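Local coordinates for rhamnose ABC transporter, periplasmic rhamnose-binding protein (Kribbella flavida, PDB 4KVF) that probably binds a sugar, perhaps rhamnose, and hands it to an ABC transporter for uptake, at residues A104-P107 and N108-C111; S170-P173 and N174-N177; K186-L189 and A190-E193; L260-Q263 and M264-Y267. All blocks are in the same frame, centred on the assembly; numbering follows the deposited sequence.

The chain has the two-lobed alpha/beta architecture of periplasmic binding proteins. Contact 1 belongs to the lobe built on the six-stranded parallel sheet, in the loop between strand 99-102 and helix 111-119. Contacts 2, 3 and 4 follow in series in the lobe with the four-stranded sheet. Contacts 2 and 3 mark the start and end of helix 176-189, with centres about 21 Å apart, whereas contact 4 opens helix 261-269 after strand 254-257. Contacts 1 and 4 lie on opposite sides of the chain's centre, their centres about 32 Å apart. None of the four touches another; contacts 1 and 2 lie in strand-to-helix connections, contact 3 where a helix gives way to a loop.

Contact 1: A104-P107 and N108-C111; sequences ANDP and NAVC
Asp106 bends back over the residues that follow it, and its carboxylate accepts from Asn108 N, which makes an Asx turn, and also from Ala109 N. The hydrogen bonds come first. Asp106 OD2 accepts from Asn108 N at 3.0 Å and from Ala109 N at 2.7 Å. The two donors arrive differently: Asn108 N stands well above the carboxylate plane, 57° out of it, whereas Ala109 N meets the anti lone pair of OD2. The carboxylate gets there because CG lies anti to the backbone N (chi1 179°), which turns it toward the next residues. Directly after this, Asn108 to Cys111 form a type I turn, closed by Cys111 N to Asn108 O at 3.0 Å.

The apolar contacts gather round Val110. Ala104 CB touches Val110 CG2 at 4.1 Å, and Val110 CG2 lies 3.6 Å from Asp106 O. Val110 then continues onto Ile89 and Gln85 of helix 85-94. Cys111 SG comes to 3.5 Å from Pro107 O.

The covalent element is the disulfide from Cys111 to Cys135, which ties the first turn of helix 111-119 to a residue between strands 123-127 and 138-141. Backbone hydrogen bonds of Ala104 with Ser129 and Pro107 with Ala132 join the same neighbouring loop. Two N-H groups converging on one oxygen would probably favour a negatively charged Asp106, and they fix the rotation of its carboxylate.

Contact 2: S170-P173 and N174-N177; sequences SATP and NATN
Ala171 and Ala175 meet methyl to methyl, CB to CB at 3.9 Å, across a type I beta turn that carries the chain from strand 164-170 into helix 176-189. In sequence order, Ser170 ends the strand and is tied to strand 197-204 and the loop beyond by backbone hydrogen bonds with Ala203 and Gly205. Ala171, just before the turn, points its methyl toward that of Ala175 and bonds through its backbone to Asn206.

Thr172 opens the turn. Thr172 O accepts from Ala175 N at 3.1 Å with an N-H...O angle of 164°, a fairly straight bond, although the donor sits 65° above the carbonyl plane. The hydroxyl stands between the backbone N and the carbonyl carbon (chi1 60°), which turns OG1 toward Ala175. Thr172 OG1 lies 3.1 Å from Ala175 N, but the angle is too poor for a hydrogen bond.

Pro173 fills the second turn position, and its O accepts from Asn179 ND2 in the first part of the helix. Ala175, the N-cap residue, has no side-chain oxygen to offer the helix; Ala175 CB instead packs 3.4 Å from Thr172 OG1.

Contact 3: K186-L189 and A190-E193; sequences KTEL and AKPE
Glu188 and Lys191 form an i to i+3 salt bridge across the C-terminal end of helix 176-189. Glu188 OE2 and Lys191 NZ are 3.0 Å apart, the amino group arriving on the syn side of the carboxylate and 23° out of its plane. The two side chains run side by side and point the same way: Lys191 is extended beyond CG, while Glu188 folds at chi2 (-67°), bringing its carboxylate alongside the lysine's end. The aliphatic part of Lys191 runs alongside Glu188, with Lys191 CG 3.4 Å from Glu188 O.

The backbone beneath sets this spacing. Lys191 N donates to Glu188 O at 3.1 Å, so the last bond spans three residues rather than the four of an alpha helix. One residue earlier, Ala190 N is shared weakly between Lys186 O at 3.1 Å and Thr187 O at 3.3 Å, as the regular pattern gives way. With an alanine in place of Lys191 the buried Glu188 carboxylate would probably lose its charged partner and keep little more than the weak bond that Gln146 NE2 gives to OE2.

Farther out, the Glu188 and Leu189 side chains rest on Val153 of helix 145-159, and Leu189 reaches Leu197 and Leu199 of strand 197-204. From beyond the turn, Asn194 ND2 donates a further hydrogen bond to Glu188 O.

Contact 4: L260-Q263 and M264-Y267; sequences LPNQ and MRQY
Asn262 and Arg265 lie side by side, one turn apart, near the start of helix 261-269, pointing the same way, with the amide and guanidinium planes turned 57° apart. Asn262 OD1 stands near the guanidinium plane, at its edge, 2.4 Å from Arg265 NH1. This hydrogen bond is too short and too bent to be taken at face value and is doubtful. A bend at chi3 (-32°) brings the guanidinium back over the helix start, with Pro261 O over one face, 3.9 Å above the guanidinium plane of Arg265 and displaced toward the rim.

The stronger partners of both groups belong to the C-terminal tail: Arg265 NH2 forms a salt bridge with Asp338 and bonds to Ile337 O, its NH1 also reaches Phe340 O, and Asn262 ND2 donates to Asn341 OD1. A leucine in place of Arg265 would probably leave Asp338 without its charged mate and the carbonyls of Ile337 and Phe340 without these donors.

Selenomethionine Met264 turns the other way. Met264 N donates to Leu260 O at 2.9 Å, with a C=O...N angle of 168°, and Met264 CG lies 3.3 Å from Leu260 O. Where the helix kinks, a water bridges the backbone, donating to Asn262 O at 2.8 Å and accepting from Gln266 N at 2.9 Å.

Met264 packs against Phe276 and Ser241, Tyr267 meets Ser241 and Arg242, and Gln263 meets Ala238; helix 261-269 thus packs against helix 234-245, strand 276-278 and the C-terminal tail.

Contact 1: A104-P107 and N108-C111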
ATOM      1  N   ALA A 104      11.279   3.818  -4.545  1.00 22.26           N
ATOM      2  CA  ALA A 104      11.929   3.883  -5.857  1.00 23.10           C
ATOM      3  C   ALA A 104      10.960   4.007  -7.029  1.00 28.79           C
ATOM      4  O   ALA A 104      10.069   3.174  -7.211  1.00 26.41           O
ATOM      5  CB  ALA A 104      12.851   2.648  -6.041  1.00 22.92           C
ATOM      6  N   ASN A 105      11.127   5.048  -7.846  1.00 26.46           N
ATOM      7  CA  ASN A 105      10.293   5.209  -9.031  1.00 27.37           C
ATOM      8  C   ASN A 105      10.642   4.205 -10.120  1.00 27.43           C
ATOM      9  O   ASN A 105       9.775   3.747 -10.860  1.00 29.27           O
ATOM     10  CB  ASN A 105      10.411   6.628  -9.586  1.00 33.00           C
ATOM     11  CG  ASN A 105       9.710   7.649  -8.716  1.00 45.97           C
ATOM     12  OD1 ASN A 105       8.713   7.336  -8.060  1.00 49.25           O
ATOM     13  ND2 ASN A 105      10.219   8.880  -8.711  1.00 41.50           N
ATOM     14  N   ASP A 106      11.929   3.883 -10.206  1.00 27.80           N
ATOM     15  CA  ASP A 106      12.432   2.874 -11.132  1.00 31.30           C
ATOM     16  C   ASP A 106      13.307   1.925 -10.331  1.00 27.76           C
ATOM     17  O   ASP A 106      14.123   2.369  -9.535  1.00 25.54           O
ATOM     18  CB  ASP A 106      13.254   3.519 -12.249  1.00 30.80           C
ATOM     19  CG  ASP A 106      13.807   2.495 -13.217  1.00 34.54           C
ATOM     20  OD1 ASP A 106      13.044   2.041 -14.083  1.00 38.27           O
ATOM     21  OD2 ASP A 106      14.999   2.129 -13.099  1.00 33.52           O
ATOM     22  N   PRO A 107      13.134   0.612 -10.523  1.00 26.14           N
ATOM     23  CA  PRO A 107      13.881  -0.344  -9.688  1.00 29.06           C
ATOM     24  C   PRO A 107      15.396  -0.308  -9.910  1.00 27.16           C
ATOM     25  O   PRO A 107      16.151  -0.634  -8.997  1.00 29.32           O
ATOM     26  CB  PRO A 107      13.337  -1.706 -10.133  1.00 27.69           C
ATOM     27  CG  PRO A 107      12.015  -1.412 -10.784  1.00 34.79           C
ATOM     28  CD  PRO A 107      12.152  -0.049 -11.400  1.00 31.40           C
ATOM     29  N   ASN A 108      15.842   0.095 -11.095  1.00 27.60           N
ATOM     30  CA  ASN A 108      17.272   0.002 -11.404  1.00 30.75           C
ATOM     31  C   ASN A 108      18.061   1.304 -11.472  1.00 32.30           C
ATOM     32  O   ASN A 108      19.264   1.301 -11.199  1.00 30.67           O
ATOM     33  CB  ASN A 108      17.505  -0.841 -12.656  1.00 35.20           C
ATOM     34  CG  ASN A 108      17.199  -2.308 -12.422  1.00 34.64           C
ATOM     35  OD1 ASN A 108      18.063  -3.080 -11.992  1.00 51.61           O
ATOM     36  ND2 ASN A 108      15.962  -2.698 -12.691  1.00 37.92           N
ATOM     37  N   ALA A 109      17.396   2.410 -11.804  1.00 32.38           N
ATOM     38  CA  ALA A 109      18.085   3.694 -11.967  1.00 34.19           C
ATOM     39  C   ALA A 109      18.750   4.157 -10.669  1.00 27.36           C
ATOM     40  O   ALA A 109      19.760   4.873 -10.690  1.00 35.02           O
ATOM     41  CB  ALA A 109      17.119   4.767 -12.486  1.00 33.24           C
ATOM     42  N   VAL A 110      18.174   3.743  -9.550  1.00 27.71           N
ATOM     43  CA  VAL A 110      18.659   4.127  -8.235  1.00 25.10           C
ATOM     44  C   VAL A 110      19.755   3.202  -7.712  1.00 26.29           C
ATOM     45  O   VAL A 110      20.383   3.491  -6.685  1.00 26.51           O
ATOM     46  CB  VAL A 110      17.495   4.162  -7.221  1.00 26.95           C
ATOM     47  CG1 VAL A 110      16.489   5.219  -7.631  1.00 31.94           C
ATOM     48  CG2 VAL A 110      16.820   2.792  -7.151  1.00 25.96           C
ATOM     49  N   CYS A 111      20.003   2.100  -8.415  1.00 25.88           N
ATOM     50  CA  CYS A 111      20.947   1.090  -7.919  1.00 27.01           C
ATOM     51  C   CYS A 111      22.374   1.582  -7.661  1.00 26.92           C
ATOM     52  O   CYS A 111      22.922   1.311  -6.582  1.00 30.83           O
ATOM     53  CB  CYS A 111      20.960  -0.172  -8.798  1.00 31.14           C
ATOM     54  SG  CYS A 111      19.571  -1.257  -8.471  1.00 34.31           S
TER

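Contact 2: S170-P173 and N174-N177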
ATOM      1  N   SER A 170     -11.785  -1.943 -12.875  1.00 25.11           N
ATOM      2  CA  SER A 170     -10.348  -1.799 -12.701  1.00 24.53           C
ATOM      3  C   SER A 170      -9.860  -0.432 -13.160  1.00 30.78           C
ATOM      4  O   SER A 170     -10.657   0.474 -13.422  1.00 27.05           O
ATOM      5  CB  SER A 170      -9.610  -2.915 -13.453  1.00 25.54           C
ATOM      6  OG  SER A 170      -8.234  -2.942 -13.093  1.00 23.42           O
ATOM      7  N   ALA A 171      -8.538  -0.287 -13.216  1.00 27.12           N
ATOM      8  CA  ALA A 171      -7.914   0.905 -13.771  1.00 26.93           C
ATOM      9  C   ALA A 171      -7.777   0.701 -15.278  1.00 31.77           C
ATOM     10  O   ALA A 171      -8.761   0.397 -15.942  1.00 32.44           O
ATOM     11  CB  ALA A 171      -6.553   1.138 -13.111  1.00 30.05           C
ATOM     12  N   THR A 172      -6.566   0.837 -15.819  1.00 28.98           N
ATOM     13  CA  THR A 172      -6.361   0.632 -17.252  1.00 33.82           C
ATOM     14  C   THR A 172      -6.146  -0.841 -17.556  1.00 31.52           C
ATOM     15  O   THR A 172      -5.767  -1.599 -16.664  1.00 28.67           O
ATOM     16  CB  THR A 172      -5.115   1.366 -17.734  1.00 28.51           C
ATOM     17  OG1 THR A 172      -3.978   0.852 -17.026  1.00 30.83           O
ATOM     18  CG2 THR A 172      -5.250   2.860 -17.500  1.00 33.57           C
ATOM     19  N   PRO A 173      -6.359  -1.250 -18.820  1.00 32.71           N
ATOM     20  CA  PRO A 173      -6.055  -2.641 -19.196  1.00 33.58           C
ATOM     21  C   PRO A 173      -4.630  -3.096 -18.868  1.00 35.60           C
ATOM     22  O   PRO A 173      -4.438  -4.250 -18.490  1.00 34.87           O
ATOM     23  CB  PRO A 173      -6.291  -2.648 -20.713  1.00 36.62           C
ATOM     24  CG  PRO A 173      -7.397  -1.638 -20.901  1.00 36.13           C
ATOM     25  CD  PRO A 173      -7.082  -0.536 -19.895  1.00 31.19           C
ATOM     26  N   ASN A 174      -3.645  -2.210 -18.997  1.00 33.13           N
ATOM     27  CA  ASN A 174      -2.254  -2.591 -18.742  1.00 38.28           C
ATOM     28  C   ASN A 174      -1.760  -2.287 -17.325  1.00 29.95           C
ATOM     29  O   ASN A 174      -0.571  -2.382 -17.057  1.00 33.04           O
ATOM     30  CB  ASN A 174      -1.301  -1.934 -19.749  1.00 36.51           C
ATOM     31  CG  ASN A 174      -1.588  -2.334 -21.173  1.00 46.17           C
ATOM     32  OD1 ASN A 174      -2.116  -3.415 -21.432  1.00 51.49           O
ATOM     33  ND2 ASN A 174      -1.237  -1.460 -22.115  1.00 58.04           N
ATOM     34  N   ALA A 175      -2.668  -1.906 -16.425  1.00 24.29           N
ATOM     35  CA  ALA A 175      -2.266  -1.539 -15.072  1.00 28.05           C
ATOM     36  C   ALA A 175      -1.629  -2.720 -14.343  1.00 29.12           C
ATOM     37  O   ALA A 175      -2.290  -3.720 -14.068  1.00 30.64           O
ATOM     38  CB  ALA A 175      -3.468  -1.009 -14.285  1.00 29.76           C
ATOM     39  N   THR A 176      -0.345  -2.586 -14.024  1.00 23.25           N
ATOM     40  CA  THR A 176       0.427  -3.672 -13.446  1.00 23.47           C
ATOM     41  C   THR A 176      -0.138  -4.152 -12.111  1.00 25.80           C
ATOM     42  O   THR A 176      -0.331  -5.363 -11.893  1.00 24.21           O
ATOM     43  CB  THR A 176       1.888  -3.242 -13.253  1.00 27.12           C
ATOM     44  OG1 THR A 176       2.424  -2.867 -14.528  1.00 32.05           O
ATOM     45  CG2 THR A 176       2.713  -4.380 -12.646  1.00 35.11           C
ATOM     46  N   ASN A 177      -0.411  -3.204 -11.216  1.00 27.67           N
ATOM     47  CA  ASN A 177      -0.901  -3.548  -9.886  1.00 24.73           C
ATOM     48  C   ASN A 177      -2.284  -4.170  -9.934  1.00 23.87           C
ATOM     49  O   ASN A 177      -2.511  -5.239  -9.368  1.00 23.15           O
ATOM     50  CB  ASN A 177      -0.925  -2.316  -8.981  1.00 24.92           C
ATOM     51  CG  ASN A 177       0.467  -1.842  -8.604  1.00 30.58           C
ATOM     52  OD1 ASN A 177       1.439  -2.615  -8.637  1.00 29.98           O
ATOM     53  ND2 ASN A 177       0.573  -0.565  -8.236  1.00 34.38           N
TER

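Contact 3: K186-L189 and A190-E193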
ATOM      1  N   LYS A 186      -8.799 -14.188  -9.187  1.00 24.96           N
ATOM      2  CA  LYS A 186      -9.173 -15.361  -9.975  1.00 24.03           C
ATOM      3  C   LYS A 186      -8.699 -16.664  -9.328  1.00 29.39           C
ATOM      4  O   LYS A 186      -9.424 -17.657  -9.311  1.00 32.80           O
ATOM      5  CB  LYS A 186      -8.617 -15.256 -11.402  1.00 29.70           C
ATOM      6  CG  LYS A 186      -9.265 -14.178 -12.249  1.00 28.65           C
ATOM      7  CD  LYS A 186      -8.590 -14.094 -13.618  1.00 36.95           C
ATOM      8  CE  LYS A 186      -9.203 -13.014 -14.487  1.00 38.04           C
ATOM      9  NZ  LYS A 186      -8.459 -12.888 -15.773  1.00 44.05           N
ATOM     10  N   THR A 187      -7.481 -16.659  -8.794  1.00 32.78           N
ATOM     11  CA  THR A 187      -6.962 -17.871  -8.166  1.00 29.42           C
ATOM     12  C   THR A 187      -7.804 -18.197  -6.942  1.00 28.75           C
ATOM     13  O   THR A 187      -8.129 -19.363  -6.696  1.00 33.32           O
ATOM     14  CB  THR A 187      -5.474 -17.755  -7.801  1.00 41.66           C
ATOM     15  OG1 THR A 187      -5.321 -16.841  -6.709  1.00 49.11           O
ATOM     16  CG2 THR A 187      -4.680 -17.255  -9.008  1.00 28.67           C
ATOM     17  N   GLU A 188      -8.178 -17.151  -6.200  1.00 29.20           N
ATOM     18  CA  GLU A 188      -9.056 -17.310  -5.040  1.00 33.19           C
ATOM     19  C   GLU A 188     -10.444 -17.823  -5.414  1.00 36.10           C
ATOM     20  O   GLU A 188     -10.971 -18.736  -4.775  1.00 37.64           O
ATOM     21  CB  GLU A 188      -9.180 -15.996  -4.274  1.00 31.43           C
ATOM     22  CG  GLU A 188      -7.969 -15.644  -3.433  1.00 41.77           C
ATOM     23  CD  GLU A 188      -7.782 -16.599  -2.267  1.00 48.10           C
ATOM     24  OE1 GLU A 188      -8.673 -16.657  -1.393  1.00 58.30           O
ATOM     25  OE2 GLU A 188      -6.750 -17.295  -2.233  1.00 45.79           O
ATOM     26  N   LEU A 189     -11.031 -17.238  -6.452  1.00 33.03           N
ATOM     27  CA  LEU A 189     -12.347 -17.646  -6.924  1.00 34.25           C
ATOM     28  C   LEU A 189     -12.389 -19.094  -7.399  1.00 38.05           C
ATOM     29  O   LEU A 189     -13.443 -19.739  -7.374  1.00 40.71           O
ATOM     30  CB  LEU A 189     -12.799 -16.706  -8.045  1.00 33.90           C
ATOM     31  CG  LEU A 189     -13.229 -15.328  -7.545  1.00 35.05           C
ATOM     32  CD1 LEU A 189     -13.347 -14.354  -8.699  1.00 32.60           C
ATOM     33  CD2 LEU A 189     -14.564 -15.446  -6.800  1.00 33.77           C
ATOM     34  N   ALA A 190     -11.237 -19.611  -7.818  1.00 35.56           N
ATOM     35  CA  ALA A 190     -11.149 -20.975  -8.340  1.00 39.50           C
ATOM     36  C   ALA A 190     -11.103 -22.038  -7.238  1.00 45.75           C
ATOM     37  O   ALA A 190     -11.167 -23.236  -7.521  1.00 49.15           O
ATOM     38  CB  ALA A 190      -9.944 -21.120  -9.266  1.00 47.69           C
ATOM     39  N   LYS A 191     -10.973 -21.600  -5.988  1.00 43.15           N
ATOM     40  CA  LYS A 191     -11.008 -22.517  -4.844  1.00 44.32           C
ATOM     41  C   LYS A 191     -12.416 -23.051  -4.667  1.00 48.31           C
ATOM     42  O   LYS A 191     -13.387 -22.325  -4.904  1.00 47.04           O
ATOM     43  CB  LYS A 191     -10.558 -21.807  -3.563  1.00 47.61           C
ATOM     44  CG  LYS A 191      -9.104 -21.368  -3.563  1.00 50.04           C
ATOM     45  CD  LYS A 191      -8.790 -20.584  -2.300  1.00 53.22           C
ATOM     46  CE  LYS A 191      -7.302 -20.581  -1.985  1.00 59.19           C
ATOM     47  NZ  LYS A 191      -7.017 -19.885  -0.697  1.00 61.14           N
ATOM     48  N   PRO A 192     -12.533 -24.333  -4.266  1.00 50.17           N
ATOM     49  CA  PRO A 192     -13.823 -24.996  -4.051  1.00 54.68           C
ATOM     50  C   PRO A 192     -14.803 -24.173  -3.206  1.00 44.48           C
ATOM     51  O   PRO A 192     -15.973 -24.096  -3.566  1.00 48.61           O
ATOM     52  CB  PRO A 192     -13.429 -26.293  -3.338  1.00 53.28           C
ATOM     53  CG  PRO A 192     -12.060 -26.598  -3.862  1.00 54.80           C
ATOM     54  CD  PRO A 192     -11.396 -25.251  -4.070  1.00 44.99           C
ATOM     55  N   GLU A 193     -14.321 -23.546  -2.132  1.00 53.11           N
ATOM     56  CA  GLU A 193     -15.162 -22.758  -1.222  1.00 54.72           C
ATOM     57  C   GLU A 193     -15.752 -21.484  -1.843  1.00 57.87           C
ATOM     58  O   GLU A 193     -16.714 -20.918  -1.320  1.00 60.76           O
ATOM     59  CB  GLU A 193     -14.370 -22.394   0.038  1.00 60.44           C
ATOM     60  CG  GLU A 193     -13.496 -21.160  -0.113  1.00 65.10           C
ATOM     61  CD  GLU A 193     -12.196 -21.257   0.664  1.00 71.80           C
ATOM     62  OE1 GLU A 193     -11.519 -22.302   0.551  1.00 75.97           O
ATOM     63  OE2 GLU A 193     -11.847 -20.291   1.378  1.00 75.45           O
TER

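Contact 4: L260-Q263 and M264-Y267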
ATOM      1  N   LEU A 260      -9.568   5.436  -0.560  1.00 34.87           N
ATOM      2  CA  LEU A 260      -8.975   6.391   0.373  1.00 39.44           C
ATOM      3  C   LEU A 260     -10.032   6.828   1.386  1.00 43.46           C
ATOM      4  O   LEU A 260     -11.110   7.282   1.002  1.00 44.37           O
ATOM      5  CB  LEU A 260      -8.428   7.604  -0.389  1.00 35.71           C
ATOM      6  CG  LEU A 260      -7.161   7.361  -1.217  1.00 47.32           C
ATOM      7  CD1 LEU A 260      -6.906   8.517  -2.183  1.00 49.51           C
ATOM      8  CD2 LEU A 260      -5.966   7.160  -0.296  1.00 42.33           C
ATOM      9  N   PRO A 261      -9.730   6.684   2.689  1.00 43.71           N
ATOM     10  CA  PRO A 261     -10.684   6.940   3.779  1.00 45.24           C
ATOM     11  C   PRO A 261     -11.396   8.293   3.747  1.00 45.43           C
ATOM     12  O   PRO A 261     -12.595   8.325   4.024  1.00 48.97           O
ATOM     13  CB  PRO A 261      -9.810   6.824   5.032  1.00 50.89           C
ATOM     14  CG  PRO A 261      -8.791   5.801   4.645  1.00 42.77           C
ATOM     15  CD  PRO A 261      -8.463   6.135   3.204  1.00 39.93           C
ATOM     16  N   ASN A 262     -10.690   9.375   3.425  1.00 47.88           N
ATOM     17  CA  ASN A 262     -11.317  10.701   3.363  1.00 58.59           C
ATOM     18  C   ASN A 262     -12.283  10.847   2.184  1.00 52.34           C
ATOM     19  O   ASN A 262     -13.332  11.484   2.299  1.00 47.91           O
ATOM     20  CB  ASN A 262     -10.267  11.819   3.309  1.00 57.05           C
ATOM     21  CG  ASN A 262      -9.605  12.076   4.654  1.00 55.86           C
ATOM     22  OD1 ASN A 262     -10.038  11.559   5.691  1.00 49.59           O
ATOM     23  ND2 ASN A 262      -8.552  12.890   4.642  1.00 58.54           N
ATOM     24  N   GLN A 263     -11.917  10.257   1.051  1.00 51.76           N
ATOM     25  CA  GLN A 263     -12.728  10.347  -0.159  1.00 52.52           C
ATOM     26  C   GLN A 263     -13.950   9.453  -0.011  1.00 42.35           C
ATOM     27  O   GLN A 263     -15.032   9.762  -0.516  1.00 49.36           O
ATOM     28  CB  GLN A 263     -11.899   9.919  -1.374  1.00 47.34           C
ATOM     29  CG  GLN A 263     -12.515  10.247  -2.723  1.00 54.07           C
ATOM     30  CD  GLN A 263     -11.625   9.834  -3.885  1.00 61.41           C
ATOM     31  OE1 GLN A 263     -10.672   9.069  -3.714  1.00 53.08           O
ATOM     32  NE2 GLN A 263     -11.935  10.342  -5.078  1.00 64.75           N
HETATM   33  N   MSE A 264     -13.763   8.349   0.709  1.00 44.51           N
HETATM   34  CA  MSE A 264     -14.791   7.320   0.865  1.00 41.63           C
HETATM   35  C   MSE A 264     -15.731   7.553   2.051  1.00 46.58           C
HETATM   36  O   MSE A 264     -16.795   6.939   2.128  1.00 43.71           O
HETATM   37  CB  MSE A 264     -14.139   5.939   0.979  1.00 43.42           C
HETATM   38  CG  MSE A 264     -13.493   5.467  -0.312  1.00 43.51           C
HETATM   39 SE   MSE A 264     -14.837   5.350  -1.703  0.70 44.27          SE
HETATM   40  CE  MSE A 264     -15.838   3.899  -0.875  1.00 31.65           C
ATOM     41  N   ARG A 265     -15.342   8.436   2.968  1.00 47.64           N
ATOM     42  CA  ARG A 265     -16.092   8.628   4.208  1.00 48.98           C
ATOM     43  C   ARG A 265     -17.574   8.931   3.964  1.00 44.46           C
ATOM     44  O   ARG A 265     -18.447   8.288   4.555  1.00 45.53           O
ATOM     45  CB  ARG A 265     -15.448   9.707   5.093  1.00 46.54           C
ATOM     46  CG  ARG A 265     -16.056   9.792   6.490  1.00 48.56           C
ATOM     47  CD  ARG A 265     -15.416  10.898   7.322  1.00 59.06           C
ATOM     48  NE  ARG A 265     -14.010  11.098   6.983  1.00 65.81           N
ATOM     49  CZ  ARG A 265     -13.010  10.369   7.460  1.00 63.08           C
ATOM     50  NH1 ARG A 265     -11.763  10.628   7.088  1.00 69.44           N
ATOM     51  NH2 ARG A 265     -13.257   9.374   8.298  1.00 72.30           N
ATOM     52  N   GLN A 266     -17.862   9.870   3.067  1.00 45.74           N
ATOM     53  CA  GLN A 266     -19.258  10.237   2.821  1.00 50.16           C
ATOM     54  C   GLN A 266     -20.099   9.064   2.324  1.00 46.03           C
ATOM     55  O   GLN A 266     -21.305   9.012   2.575  1.00 49.81           O
ATOM     56  CB  GLN A 266     -19.381  11.427   1.863  1.00 56.57           C
ATOM     57  CG  GLN A 266     -18.898  11.156   0.452  1.00 50.15           C
ATOM     58  CD  GLN A 266     -19.539  12.080  -0.568  1.00 54.58           C
ATOM     59  OE1 GLN A 266     -20.740  12.373  -0.501  1.00 58.28           O
ATOM     60  NE2 GLN A 266     -18.737  12.550  -1.521  1.00 59.64           N
ATOM     61  N   TYR A 267     -19.462   8.123   1.629  1.00 42.88           N
ATOM     62  CA  TYR A 267     -20.170   6.959   1.100  1.00 48.77           C
ATOM     63  C   TYR A 267     -20.321   5.851   2.149  1.00 47.15           C
ATOM     64  O   TYR A 267     -21.252   5.042   2.094  1.00 45.73           O
ATOM     65  CB  TYR A 267     -19.502   6.458  -0.193  1.00 38.66           C
ATOM     66  CG  TYR A 267     -19.469   7.537  -1.245  1.00 41.37           C
ATOM     67  CD1 TYR A 267     -20.648   8.027  -1.784  1.00 41.09           C
ATOM     68  CD2 TYR A 267     -18.270   8.094  -1.675  1.00 50.40           C
ATOM     69  CE1 TYR A 267     -20.641   9.031  -2.725  1.00 54.38           C
ATOM     70  CE2 TYR A 267     -18.257   9.109  -2.628  1.00 50.98           C
ATOM     71  CZ  TYR A 267     -19.450   9.566  -3.147  1.00 49.36           C
ATOM     72  OH  TYR A 267     -19.469  10.564  -4.087  1.00 61.94           O
TER
HETATM   73  O   HOH W   1     -16.078  11.866   1.899  1.00 39.95           O